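Local coordinates for enoyl-CoA hydratase (Thermus thermophilus, PDB 1WZ8), which probably catalyses the reversible addition of water to the double bond of enoyl-CoA thioesters, as a hexameric member of the crotonase family, at residues V107-E112 / L124-A129. Residues are numbered along the deposited sequence; the frame is centred on the assembly and turned at random.
Sequences VVAAVE and LAADIA
The carboxylate of Asp127 meets the start of strand 107-111 at its edge. Asp127 OD2 accepts Val107 N at 2.7 Å on its anti lone pair, with an N-H...O angle of 154°. Asp127 CG stands beside its own backbone N (chi1 -61°), which brings it toward the start of that strand. The side chains of Asp127 and Val107 cross at about a right angle. OD2 also forms a salt bridge with Lys218, and OD1 one with Lys166 of a neighbouring subunit.

The carbonyl of Val107 is the next flat group. Ile128 N reaches Val107 O in the carbonyl plane, at 3.2 Å. Asp127 N adds a weak bond to the same oxygen. Ala109 N binds Ile128 O at 2.9 Å, and Val108 CA lends that oxygen a CA-H...O contact. Strands 107-111 and 128-132, fourth and fifth in the mixed sheet of the crotonase fold, pair in parallel. The chain between them runs through helix 118-125, a beta-alpha-beta crossover.

Ala126 is the first residue past that helix. Its CB lies 3.9 Å from Ala109 CB and equally close to Val107 CG1. Ala109 and Ala129 point to one face of the sheet, Val108 and Ile128 to the opposite face, against helix 195-207.

An alanine at Asp127 would probably leave Val107 N without this acceptor and both lysines without their carboxylate partner. The lysines are likely to stabilise the buried carboxylate as an anion, tying the strand start to helix 211-226 and the subunit interface.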
loop_
_atom_site.group_PDB
_atom_site.type_symbol
_atom_site.label_atom_id
_atom_site.label_comp_id
_atom_site.label_asym_id
_atom_site.label_seq_id
_atom_site.Cartn_x
_atom_site.Cartn_y
_atom_site.Cartn_z
ATOM N N VAL A 107 17.977 17.147 8.242
ATOM C CA VAL A 107 18.521 18.050 7.235
ATOM C C VAL A 107 17.653 19.298 7.179
ATOM O O VAL A 107 16.433 19.209 7.080
ATOM C CB VAL A 107 18.538 17.377 5.839
ATOM C CG1 VAL A 107 19.053 18.359 4.783
ATOM C CG2 VAL A 107 19.401 16.127 5.877
ATOM N N VAL A 108 18.293 20.460 7.249
ATOM C CA VAL A 108 17.597 21.734 7.208
ATOM C C VAL A 108 18.048 22.491 5.964
ATOM O O VAL A 108 19.228 22.471 5.619
ATOM C CB VAL A 108 17.944 22.602 8.443
ATOM C CG1 VAL A 108 17.220 23.944 8.359
ATOM C CG2 VAL A 108 17.571 21.864 9.725
ATOM N N ALA A 109 17.111 23.145 5.291
ATOM C CA ALA A 109 17.446 23.915 4.101
ATOM C C ALA A 109 17.144 25.394 4.311
ATOM O O ALA A 109 16.046 25.759 4.726
ATOM C CB ALA A 109 16.671 23.392 2.898
ATOM N N ALA A 110 18.133 26.244 4.040
ATOM C CA ALA A 110 17.955 27.690 4.161
ATOM C C ALA A 110 17.629 28.124 2.739
ATOM O O ALA A 110 18.522 28.438 1.954
ATOM C CB ALA A 110 19.245 28.348 4.642
ATOM N N VAL A 111 16.342 28.130 2.415
ATOM C CA VAL A 111 15.890 28.463 1.068
ATOM C C VAL A 111 15.769 29.965 0.835
ATOM O O VAL A 111 14.744 30.576 1.128
ATOM C CB VAL A 111 14.544 27.777 0.786
ATOM C CG1 VAL A 111 14.256 27.778 -0.702
ATOM C CG2 VAL A 111 14.577 26.350 1.333
ATOM N N GLU A 112 16.830 30.540 0.280
ATOM C CA GLU A 112 16.892 31.968 0.009
ATOM C C GLU A 112 16.522 32.345 -1.420
ATOM O O GLU A 112 17.024 31.758 -2.376
ATOM C CB GLU A 112 18.304 32.488 0.297
ATOM C CG GLU A 112 18.774 32.304 1.728
ATOM C CD GLU A 112 20.245 32.640 1.895
ATOM O OE1 GLU A 112 21.093 31.904 1.343
ATOM O OE2 GLU A 112 20.556 33.643 2.572
ATOM N N LEU A 124 12.635 20.672 -0.580
ATOM C CA LEU A 124 11.536 19.917 0.012
ATOM C C LEU A 124 11.922 18.524 0.507
ATOM O O LEU A 124 11.196 17.930 1.301
ATOM C CB LEU A 124 10.370 19.822 -0.974
ATOM C CG LEU A 124 9.763 21.165 -1.400
ATOM C CD1 LEU A 124 8.495 20.919 -2.216
ATOM C CD2 LEU A 124 9.456 22.015 -0.164
ATOM N N ALA A 125 13.057 17.999 0.050
ATOM C CA ALA A 125 13.495 16.685 0.510
ATOM C C ALA A 125 14.062 16.833 1.919
ATOM O O ALA A 125 14.090 15.878 2.706
ATOM C CB ALA A 125 14.562 16.118 -0.427
ATOM N N ALA A 126 14.520 18.041 2.234
ATOM C CA ALA A 126 15.067 18.309 3.556
ATOM C C ALA A 126 13.939 18.107 4.556
ATOM O O ALA A 126 12.764 18.197 4.204
ATOM C CB ALA A 126 15.593 19.738 3.634
ATOM N N ASP A 127 14.295 17.836 5.802
ATOM C CA ASP A 127 13.293 17.612 6.834
ATOM C C ASP A 127 12.599 18.905 7.217
ATOM O O ASP A 127 11.395 18.930 7.455
ATOM C CB ASP A 127 13.959 16.979 8.047
ATOM C CG ASP A 127 14.588 15.647 7.712
ATOM O OD1 ASP A 127 13.831 14.675 7.511
ATOM O OD2 ASP A 127 15.831 15.580 7.630
ATOM N N ILE A 128 13.367 19.986 7.270
ATOM C CA ILE A 128 12.804 21.279 7.619
ATOM C C ILE A 128 13.358 22.324 6.665
ATOM O O ILE A 128 14.568 22.423 6.476
ATOM C CB ILE A 128 13.165 21.675 9.067
ATOM C CG1 ILE A 128 12.541 20.679 10.049
ATOM C CG2 ILE A 128 12.667 23.090 9.357
ATOM C CD1 ILE A 128 12.855 20.956 11.504
ATOM N N ALA A 129 12.465 23.081 6.043
ATOM C CA ALA A 129 12.885 24.130 5.133
ATOM C C ALA A 129 12.435 25.452 5.711
ATOM O O ALA A 129 11.299 25.585 6.162
ATOM C CB ALA A 129 12.264 23.927 3.752
#